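Local structure of polysaccharide Lyase Family 6 (Bacteroides cellulosilyticus, 6QPS) at residues A[198-203]-A[454-459]; A[302-307]-A[438-443]; A[259-264]-A[460-465]. The protein probably cleaves mannuronate-rich alginate by beta-elimination, as a calcium-binding polysaccharide lyase of family 6 from a human gut bacterium. All blocks are in the same frame, centred on the assembly; numbering follows the deposited sequence.

Interaction 1 (A[198-203]-A[454-459]); sequences HNFFGE and KALKEN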
loop_
_atom_site.group_PDB
_atom_site.type_symbol
_atom_site.label_atom_id
_atom_site.label_comp_id
_atom_site.label_asym_id
_atom_site.label_seq_id
_atom_site.Cartn_x
_atom_site.Cartn_y
_atom_site.Cartn_z
ATOM N N HIS A 198 3.986 8.727 -5.193
ATOM C CA HIS A 198 3.890 8.939 -6.644
ATOM C C HIS A 198 4.213 7.686 -7.458
ATOM O O HIS A 198 4.665 7.786 -8.603
ATOM C CB HIS A 198 4.739 10.126 -7.119
ATOM C CG HIS A 198 4.364 11.421 -6.476
ATOM N ND1 HIS A 198 3.336 12.229 -6.923
ATOM C CD2 HIS A 198 4.901 12.054 -5.412
ATOM C CE1 HIS A 198 3.269 13.308 -6.159
ATOM N NE2 HIS A 198 4.194 13.218 -5.221
ATOM N N ASN A 199 3.950 6.503 -6.902
ATOM C CA ASN A 199 4.136 5.264 -7.648
ATOM C C ASN A 199 2.821 4.809 -8.260
ATOM O O ASN A 199 1.730 5.161 -7.790
ATOM C CB ASN A 199 4.661 4.171 -6.721
ATOM C CG ASN A 199 5.940 4.558 -6.072
ATOM O OD1 ASN A 199 6.985 4.629 -6.706
ATOM N ND2 ASN A 199 5.880 4.796 -4.780
ATOM N N PHE A 200 2.936 4.044 -9.346
ATOM C CA PHE A 200 1.808 3.404 -10.012
ATOM C C PHE A 200 1.942 1.893 -9.803
ATOM O O PHE A 200 2.816 1.243 -10.399
ATOM C CB PHE A 200 1.793 3.777 -11.501
ATOM C CG PHE A 200 0.478 3.484 -12.210
ATOM C CD1 PHE A 200 0.143 2.194 -12.578
ATOM C CD2 PHE A 200 -0.404 4.511 -12.497
ATOM C CE1 PHE A 200 -1.055 1.940 -13.239
ATOM C CE2 PHE A 200 -1.599 4.257 -13.145
ATOM C CZ PHE A 200 -1.917 2.973 -13.499
ATOM N N PHE A 201 1.087 1.347 -8.948
ATOM C CA PHE A 201 1.025 -0.091 -8.698
ATOM C C PHE A 201 -0.050 -0.623 -9.643
ATOM O O PHE A 201 -1.238 -0.365 -9.443
ATOM C CB PHE A 201 0.686 -0.368 -7.233
ATOM C CG PHE A 201 1.726 0.125 -6.257
ATOM C CD1 PHE A 201 1.590 1.365 -5.679
ATOM C CD2 PHE A 201 2.835 -0.637 -5.917
ATOM C CE1 PHE A 201 2.525 1.851 -4.797
ATOM C CE2 PHE A 201 3.780 -0.162 -4.999
ATOM C CZ PHE A 201 3.626 1.088 -4.451
ATOM N N GLY A 202 0.363 -1.281 -10.726
ATOM C CA GLY A 202 -0.550 -1.773 -11.745
ATOM C C GLY A 202 -1.104 -3.162 -11.486
ATOM O O GLY A 202 -1.097 -3.683 -10.364
ATOM N N GLU A 203 -1.556 -3.779 -12.570
ATOM C CA GLU A 203 -2.438 -4.919 -12.460
ATOM C C GLU A 203 -1.806 -6.072 -11.692
ATOM O O GLU A 203 -0.633 -6.422 -11.884
ATOM C CB GLU A 203 -2.832 -5.376 -13.862
ATOM C CG GLU A 203 -3.849 -6.518 -13.829
ATOM C CD GLU A 203 -4.668 -6.645 -15.102
ATOM O OE1 GLU A 203 -4.165 -6.262 -16.174
ATOM O OE2 GLU A 203 -5.815 -7.135 -15.016
ATOM N N LYS A 454 5.848 3.226 -21.609
ATOM C CA LYS A 454 4.603 3.401 -22.350
ATOM C C LYS A 454 3.405 2.831 -21.587
ATOM O O LYS A 454 2.314 3.410 -21.616
ATOM C CB LYS A 454 4.715 2.797 -23.750
ATOM C CG LYS A 454 3.490 3.034 -24.607
ATOM C CD LYS A 454 3.631 2.434 -26.008
ATOM C CE LYS A 454 4.072 0.993 -25.954
ATOM N NZ LYS A 454 2.961 0.023 -26.328
ATOM N N ALA A 455 3.571 1.702 -20.903
ATOM C CA ALA A 455 2.434 1.127 -20.196
ATOM C C ALA A 455 1.966 2.023 -19.051
ATOM O O ALA A 455 0.782 2.013 -18.703
ATOM C CB ALA A 455 2.762 -0.271 -19.676
ATOM N N LEU A 456 2.870 2.779 -18.415
ATOM C CA LEU A 456 2.426 3.772 -17.437
ATOM C C LEU A 456 1.528 4.806 -18.106
ATOM O O LEU A 456 0.437 5.121 -17.608
ATOM C CB LEU A 456 3.638 4.456 -16.811
ATOM C CG LEU A 456 3.480 5.621 -15.823
ATOM C CD1 LEU A 456 3.116 6.947 -16.484
ATOM C CD2 LEU A 456 2.477 5.268 -14.721
ATOM N N LYS A 457 1.959 5.334 -19.256
ATOM C CA LYS A 457 1.173 6.363 -19.924
ATOM C C LYS A 457 -0.165 5.818 -20.385
ATOM O O LYS A 457 -1.187 6.507 -20.295
ATOM C CB LYS A 457 1.948 6.949 -21.098
ATOM C CG LYS A 457 3.185 7.731 -20.645
ATOM C CD LYS A 457 3.918 8.381 -21.808
ATOM C CE LYS A 457 4.781 7.370 -22.552
ATOM N NZ LYS A 457 6.125 7.921 -22.893
ATOM N N GLU A 458 -0.173 4.584 -20.893
ATOM C CA GLU A 458 -1.410 3.965 -21.348
ATOM C C GLU A 458 -2.379 3.750 -20.185
ATOM O O GLU A 458 -3.580 4.035 -20.308
ATOM C CB GLU A 458 -1.098 2.639 -22.058
ATOM C CG GLU A 458 -0.363 2.799 -23.379
ATOM C CD GLU A 458 0.203 1.498 -23.930
ATOM O OE1 GLU A 458 0.094 0.449 -23.262
ATOM O OE2 GLU A 458 0.776 1.546 -25.043
ATOM N N ASN A 459 -1.882 3.229 -19.053
ATOM C CA ASN A 459 -2.761 2.968 -17.908
ATOM C C ASN A 459 -3.300 4.275 -17.309
ATOM O O ASN A 459 -4.455 4.338 -16.864
ATOM C CB ASN A 459 -2.041 2.211 -16.772
ATOM C CG ASN A 459 -1.651 0.768 -17.101
ATOM O OD1 ASN A 459 -0.885 0.144 -16.332
ATOM N ND2 ASN A 459 -2.162 0.229 -18.193
HETATM O O HOH W 1 -1.360 -2.442 -15.154
#
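The flank of a right-handed parallel beta-helix meets a C-terminal alpha-helix where Phe200, on the short strand 200-201, packs against Leu456 and Asn459, one turn apart on helix 454-465. Leu456 supplies a single methyl: CD2 sits 3.6 Å from Phe200 CB and lies about as near to CG and CD2 of the ring, so one methyl touches the stem and the near side of the ring together, approaching obliquely. At the far end, Phe200 CZ is 3.4 Å from Asn459 CB. With CG anti to the backbone N (chi1 -164°), the phenylalanine reaches outward from the coil to the side of the helix that faces the strand. The strand is one rung of the solenoid flank, between strands 170-172 and 230-237, and helix 454-465 lies against it; the ring also meets Phe237 and Val448. The Asn459 amide plane is turned 31° from the ring, and its OD1 lies 3.6 Å from Phe200 CE1. That oxygen accepts a hydrogen bond from a water, which in turn takes the backbone N-H of Glu203, each bond 2.9 Å long (water O to Asn459 OD1 and to Glu203 N). Tyr170 OH, from the preceding coil, is also hydrogen-bonded to Asn459 OD1.

Interaction 2 (A[302-307]-A[438-443]); sequences VYDNYI and KERIDA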
loop_
_atom_site.group_PDB
_atom_site.type_symbol
_atom_site.label_atom_id
_atom_site.label_comp_id
_atom_site.label_asym_id
_atom_site.label_seq_id
_atom_site.Cartn_x
_atom_site.Cartn_y
_atom_site.Cartn_z
ATOM N N VAL A 302 -9.531 8.672 10.613
ATOM C CA VAL A 302 -9.964 8.351 9.248
ATOM C C VAL A 302 -10.788 9.538 8.749
ATOM O O VAL A 302 -11.950 9.709 9.149
ATOM C CB VAL A 302 -10.793 7.065 9.238
ATOM C CG1 VAL A 302 -11.242 6.724 7.839
ATOM C CG2 VAL A 302 -10.029 5.901 9.875
ATOM N N TYR A 303 -10.181 10.371 7.894
ATOM C CA TYR A 303 -10.707 11.682 7.529
ATOM C C TYR A 303 -10.655 11.935 6.029
ATOM O O TYR A 303 -9.624 11.712 5.396
ATOM C CB TYR A 303 -9.850 12.741 8.257
ATOM C CG TYR A 303 -10.044 14.173 7.812
ATOM C CD1 TYR A 303 -11.278 14.775 7.962
ATOM C CD2 TYR A 303 -8.994 14.924 7.264
ATOM C CE1 TYR A 303 -11.486 16.076 7.556
ATOM C CE2 TYR A 303 -9.184 16.238 6.892
ATOM C CZ TYR A 303 -10.437 16.810 7.037
ATOM O OH TYR A 303 -10.672 18.118 6.659
ATOM N N ASP A 304 -11.747 12.467 5.471
ATOM C CA ASP A 304 -11.771 13.007 4.103
ATOM C C ASP A 304 -11.582 11.952 3.014
ATOM O O ASP A 304 -11.176 12.293 1.906
ATOM C CB ASP A 304 -10.764 14.173 3.964
ATOM C CG ASP A 304 -10.977 15.025 2.714
ATOM O OD1 ASP A 304 -12.149 15.345 2.427
ATOM O OD2 ASP A 304 -9.966 15.374 2.070
ATOM N N ASN A 305 -11.875 10.682 3.290
ATOM C CA ASN A 305 -11.784 9.643 2.275
ATOM C C ASN A 305 -13.082 9.567 1.490
ATOM O O ASN A 305 -14.160 9.828 2.017
ATOM C CB ASN A 305 -11.454 8.300 2.923
ATOM C CG ASN A 305 -10.154 8.359 3.726
ATOM O OD1 ASN A 305 -9.069 8.263 3.175
ATOM N ND2 ASN A 305 -10.276 8.541 5.050
ATOM N N TYR A 306 -12.960 9.224 0.205
ATOM C CA TYR A 306 -14.085 9.198 -0.736
ATOM C C TYR A 306 -14.117 7.809 -1.362
ATOM O O TYR A 306 -13.190 7.438 -2.091
ATOM C CB TYR A 306 -13.877 10.288 -1.795
ATOM C CG TYR A 306 -15.078 10.607 -2.674
ATOM C CD1 TYR A 306 -15.481 9.743 -3.684
ATOM C CD2 TYR A 306 -15.800 11.795 -2.511
ATOM C CE1 TYR A 306 -16.558 10.040 -4.507
ATOM C CE2 TYR A 306 -16.866 12.102 -3.334
ATOM C CZ TYR A 306 -17.246 11.218 -4.324
ATOM O OH TYR A 306 -18.327 11.543 -5.129
ATOM N N ILE A 307 -15.167 7.040 -1.051
ATOM C CA ILE A 307 -15.287 5.627 -1.440
ATOM C C ILE A 307 -16.512 5.491 -2.330
ATOM O O ILE A 307 -17.629 5.798 -1.891
ATOM C CB ILE A 307 -15.417 4.724 -0.205
ATOM C CG1 ILE A 307 -14.148 4.852 0.624
ATOM C CG2 ILE A 307 -15.623 3.303 -0.602
ATOM C CD1 ILE A 307 -14.262 4.509 2.084
ATOM N N LYS A 438 -13.338 14.425 -9.877
ATOM C CA LYS A 438 -12.395 14.863 -10.894
ATOM C C LYS A 438 -11.174 15.516 -10.261
ATOM O O LYS A 438 -10.041 15.242 -10.675
ATOM C CB LYS A 438 -13.058 15.814 -11.890
ATOM C CG LYS A 438 -12.066 16.356 -12.918
ATOM C CD LYS A 438 -12.737 17.028 -14.109
ATOM C CE LYS A 438 -11.676 17.505 -15.124
ATOM N NZ LYS A 438 -10.625 16.479 -15.462
ATOM N N GLU A 439 -11.374 16.374 -9.257
ATOM C CA GLU A 439 -10.233 17.005 -8.600
ATOM C C GLU A 439 -9.313 15.964 -7.970
ATOM O O GLU A 439 -8.086 16.058 -8.079
ATOM C CB GLU A 439 -10.709 17.995 -7.534
ATOM C CG GLU A 439 -11.338 19.258 -8.109
ATOM C CD GLU A 439 -11.998 20.127 -7.048
ATOM O OE1 GLU A 439 -11.891 19.805 -5.844
ATOM O OE2 GLU A 439 -12.641 21.130 -7.428
ATOM N N ARG A 440 -9.892 14.971 -7.294
ATOM C CA ARG A 440 -9.094 13.952 -6.613
ATOM C C ARG A 440 -8.309 13.102 -7.606
ATOM O O ARG A 440 -7.115 12.853 -7.412
ATOM C CB ARG A 440 -10.009 13.070 -5.767
ATOM C CG ARG A 440 -10.563 13.747 -4.528
ATOM C CD ARG A 440 -11.689 12.912 -3.922
ATOM N NE ARG A 440 -12.148 13.475 -2.660
ATOM C CZ ARG A 440 -11.731 13.067 -1.461
ATOM N NH1 ARG A 440 -10.862 12.065 -1.321
ATOM N NH2 ARG A 440 -12.205 13.670 -0.373
ATOM N N ILE A 441 -8.956 12.657 -8.682
ATOM C CA ILE A 441 -8.273 11.846 -9.684
ATOM C C ILE A 441 -7.220 12.671 -10.422
ATOM O O ILE A 441 -6.072 12.237 -10.585
ATOM C CB ILE A 441 -9.304 11.227 -10.642
ATOM C CG1 ILE A 441 -10.116 10.152 -9.921
ATOM C CG2 ILE A 441 -8.602 10.629 -11.849
ATOM C CD1 ILE A 441 -11.391 9.741 -10.673
ATOM N N ASP A 442 -7.581 13.879 -10.858
ATOM C CA ASP A 442 -6.610 14.745 -11.523
ATOM C C ASP A 442 -5.362 14.924 -10.663
ATOM O O ASP A 442 -4.233 14.887 -11.171
ATOM C CB ASP A 442 -7.232 16.112 -11.816
ATOM C CG ASP A 442 -8.197 16.099 -13.006
ATOM O OD1 ASP A 442 -8.395 15.028 -13.619
ATOM O OD2 ASP A 442 -8.749 17.178 -13.306
ATOM N N ALA A 443 -5.538 15.125 -9.354
ATOM C CA ALA A 443 -4.373 15.363 -8.505
ATOM C C ALA A 443 -3.476 14.136 -8.400
ATOM O O ALA A 443 -2.271 14.281 -8.156
ATOM C CB ALA A 443 -4.812 15.802 -7.103
#
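Asp304 O is gripped by both terminal nitrogens of Arg440, which reach it end-on from helix 433-445. The bond from Arg440 NH2 to Asp304 O is the shorter and straighter, 2.9 Å with an N-H...O angle of 160°; the one from NH1 to the same oxygen is 3.3 Å and more bent. The carbonyl oxygen lies almost in the guanidinium plane, at its edge, while NH1 lies in the carbonyl plane and NH2 stands above it. The carboxylate adds charge to this grip, with Asp304 OD1 3.3 Å from Arg440 NH2 in a salt bridge, although the two planes are 55° apart. The other carboxylate oxygen, OD2, is hydrogen-bonded to Ser279. Asp304 sits at the break in strand 301-308, where a positive phi of 67° turns the chain between two faces of the beta-helix, and it is at this corner that the arginine takes hold of the backbone. Beyond the corner, Tyr306 CB rests over one guanidinium face, 3.5 Å from Arg440 CZ, and its ring is tilted against that group. Tyr306 OH is hydrogen-bonded to Glu437 of the same helix as the arginine. An arginine chain extended from CG to NE carries the guanidinium from the helix to the corner, where it is held further by Glu436, which forms a salt bridge with NE, and by Thr281, hydrogen-bonded to NH1.

Interaction 3 (A[259-264]-A[460-465]); sequences LFYESA and VNHIDT
Strand 259-261 and helix 460-465 run nearly at right angles, 85° between their directions, with their axes 11.6 Å apart at closest approach and Tyr261 facing Ile463. The tyrosine ring carries the contact. Ile463 CG1 stands 3.8 Å from the centroid of the Tyr261 ring and only 3° off its normal, a CH-pi contact set almost exactly over the middle of one face. The branch methyl CG2 lies toward one side of the same ring, 4.0 Å from Tyr261 CE2, so both branches of the isoleucine touch it. CG2 also touches Leu259, two residues back on the strand, 4.3 Å from its CD2. Because Tyr261 holds CG anti to its own amide nitrogen (chi1 180°), the ring projects from the coil toward the helix, and its phenol end arrives beside His462. There Tyr261 OH lies at the edge of the imidazole, near its plane, 3.4 Å from His462 CD2; this is a close approach and no hydrogen bond, the hydroxyl being bonded instead to the backbone oxygen of Asn466. His462 NE2 turns to a water lying in the imidazole plane, 2.8 Å away, and that water donates to Glu262 OE2. The strand belongs to the flank of the beta-helix over which the two C-terminal helices lie, and Ile441 of helix 433-445 closes in on Ile463 as well. Glu262 is tied to Arg238 by a salt bridge at OE1 and to His285 by a hydrogen bond at OE2. The phenol and the imidazole thus lie at the margin of the isoleucine-tyrosine packing, and the water links His462 to a carboxylate already paired with Arg238, which would probably temper its pull on the histidine's ionisation.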
loop_
_atom_site.group_PDB
_atom_site.type_symbol
_atom_site.label_atom_id
_atom_site.label_comp_id
_atom_site.label_asym_id
_atom_site.label_seq_id
_atom_site.Cartn_x
_atom_site.Cartn_y
_atom_site.Cartn_z
ATOM N N LEU A 259 -5.095 6.728 -4.725
ATOM C CA LEU A 259 -6.243 6.398 -5.571
ATOM C C LEU A 259 -6.269 4.891 -5.772
ATOM O O LEU A 259 -5.270 4.315 -6.216
ATOM C CB LEU A 259 -6.153 7.082 -6.942
ATOM C CG LEU A 259 -7.233 6.692 -7.961
ATOM C CD1 LEU A 259 -8.604 7.145 -7.540
ATOM C CD2 LEU A 259 -6.842 7.276 -9.319
ATOM N N PHE A 260 -7.413 4.260 -5.452
ATOM C CA PHE A 260 -7.621 2.812 -5.591
ATOM C C PHE A 260 -8.671 2.599 -6.678
ATOM O O PHE A 260 -9.856 2.846 -6.453
ATOM C CB PHE A 260 -8.054 2.198 -4.264
ATOM C CG PHE A 260 -7.061 2.433 -3.145
ATOM C CD1 PHE A 260 -7.128 3.575 -2.357
ATOM C CD2 PHE A 260 -6.015 1.547 -2.914
ATOM C CE1 PHE A 260 -6.202 3.802 -1.334
ATOM C CE2 PHE A 260 -5.101 1.779 -1.894
ATOM C CZ PHE A 260 -5.199 2.910 -1.118
ATOM N N TYR A 261 -8.227 2.178 -7.865
ATOM C CA TYR A 261 -9.058 2.151 -9.066
ATOM C C TYR A 261 -9.245 0.723 -9.545
ATOM O O TYR A 261 -8.267 0.048 -9.897
ATOM C CB TYR A 261 -8.385 2.980 -10.163
ATOM C CG TYR A 261 -9.096 3.069 -11.507
ATOM C CD1 TYR A 261 -8.907 2.090 -12.491
ATOM C CD2 TYR A 261 -9.929 4.140 -11.805
ATOM C CE1 TYR A 261 -9.526 2.188 -13.720
ATOM C CE2 TYR A 261 -10.561 4.243 -13.033
ATOM C CZ TYR A 261 -10.374 3.250 -13.984
ATOM O OH TYR A 261 -10.971 3.322 -15.228
ATOM N N GLU A 262 -10.506 0.283 -9.594
ATOM C CA GLU A 262 -10.866 -1.055 -10.088
ATOM C C GLU A 262 -10.035 -2.161 -9.426
ATOM O O GLU A 262 -9.648 -3.132 -10.075
ATOM C CB GLU A 262 -10.752 -1.131 -11.616
ATOM C CG GLU A 262 -11.799 -0.292 -12.342
ATOM C CD GLU A 262 -11.827 -0.513 -13.851
ATOM O OE1 GLU A 262 -10.923 -1.179 -14.411
ATOM O OE2 GLU A 262 -12.768 0.013 -14.482
ATOM N N SER A 263 -9.779 -2.026 -8.123
ATOM C CA SER A 263 -8.875 -2.924 -7.402
ATOM C C SER A 263 -9.679 -3.789 -6.440
ATOM O O SER A 263 -10.316 -3.262 -5.514
ATOM C CB SER A 263 -7.804 -2.113 -6.656
ATOM O OG SER A 263 -6.874 -1.521 -7.564
ATOM N N ALA A 264 -9.609 -5.112 -6.621
ATOM C CA ALA A 264 -10.432 -6.061 -5.859
ATOM C C ALA A 264 -9.854 -6.370 -4.476
ATOM O O ALA A 264 -9.571 -7.518 -4.127
ATOM C CB ALA A 264 -10.619 -7.352 -6.656
ATOM N N VAL A 460 -2.465 5.314 -17.249
ATOM C CA VAL A 460 -2.917 6.623 -16.773
ATOM C C VAL A 460 -3.975 7.182 -17.708
ATOM O O VAL A 460 -4.999 7.716 -17.262
ATOM C CB VAL A 460 -1.722 7.586 -16.619
ATOM C CG1 VAL A 460 -2.205 9.050 -16.520
ATOM C CG2 VAL A 460 -0.862 7.198 -15.404
ATOM N N ASN A 461 -3.764 7.050 -19.023
ATOM C CA ASN A 461 -4.763 7.524 -19.977
ATOM C C ASN A 461 -6.080 6.764 -19.833
ATOM O O ASN A 461 -7.161 7.345 -19.989
ATOM C CB ASN A 461 -4.251 7.382 -21.405
ATOM C CG ASN A 461 -5.272 7.830 -22.423
ATOM O OD1 ASN A 461 -5.856 7.016 -23.150
ATOM N ND2 ASN A 461 -5.524 9.121 -22.460
ATOM N N HIS A 462 -6.009 5.465 -19.506
ATOM C CA HIS A 462 -7.231 4.712 -19.251
ATOM C C HIS A 462 -8.022 5.316 -18.092
ATOM O O HIS A 462 -9.233 5.547 -18.206
ATOM C CB HIS A 462 -6.959 3.232 -18.981
ATOM C CG HIS A 462 -8.229 2.451 -18.857
ATOM N ND1 HIS A 462 -8.830 1.831 -19.929
ATOM C CD2 HIS A 462 -9.065 2.281 -17.806
ATOM C CE1 HIS A 462 -9.975 1.296 -19.538
ATOM N NE2 HIS A 462 -10.128 1.533 -18.249
ATOM N N ILE A 463 -7.361 5.562 -16.960
ATOM C CA ILE A 463 -8.056 6.167 -15.818
ATOM C C ILE A 463 -8.646 7.510 -16.236
ATOM O O ILE A 463 -9.822 7.799 -15.987
ATOM C CB ILE A 463 -7.110 6.325 -14.611
ATOM C CG1 ILE A 463 -6.646 4.963 -14.090
ATOM C CG2 ILE A 463 -7.800 7.111 -13.491
ATOM C CD1 ILE A 463 -5.518 5.038 -13.028
ATOM N N ASP A 464 -7.827 8.343 -16.891
ATOM C CA ASP A 464 -8.241 9.686 -17.281
ATOM C C ASP A 464 -9.515 9.655 -18.123
ATOM O O ASP A 464 -10.384 10.522 -17.972
ATOM C CB ASP A 464 -7.105 10.360 -18.065
ATOM C CG ASP A 464 -7.359 11.834 -18.371
ATOM O OD1 ASP A 464 -8.065 12.506 -17.613
ATOM O OD2 ASP A 464 -6.806 12.332 -19.370
ATOM N N THR A 465 -9.646 8.669 -19.021
ATOM C CA THR A 465 -10.783 8.580 -19.938
ATOM C C THR A 465 -11.882 7.615 -19.492
ATOM O O THR A 465 -12.864 7.435 -20.225
ATOM C CB THR A 465 -10.315 8.217 -21.358
ATOM O OG1 THR A 465 -9.609 6.971 -21.325
ATOM C CG2 THR A 465 -9.414 9.323 -21.926
HETATM O O HOH W 2 -12.504 0.664 -17.161
#

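Overall arrangement
The three interactions illustrate how a solenoid flank receives helices across alternate coils. Interactions 1 and 3 share helix 454-465, lie with centres about 9 Å apart and are both buried; they merge where Phe200 CE2 comes 3.8 Å from Val460 CG2. Interaction 2 uses the preceding helix, 433-445, and is only partly buried. Its nearest atoms stay about 6 Å from those of interaction 1, yet it joins interaction 3 through Ile441, which packs on both Ile463 and Leu259. Chemistry follows place: the two buried contacts are aromatic and aliphatic packing with a water bridge beside each, whereas interaction 2 depends on an arginine's direct bonds and charge at a coil corner.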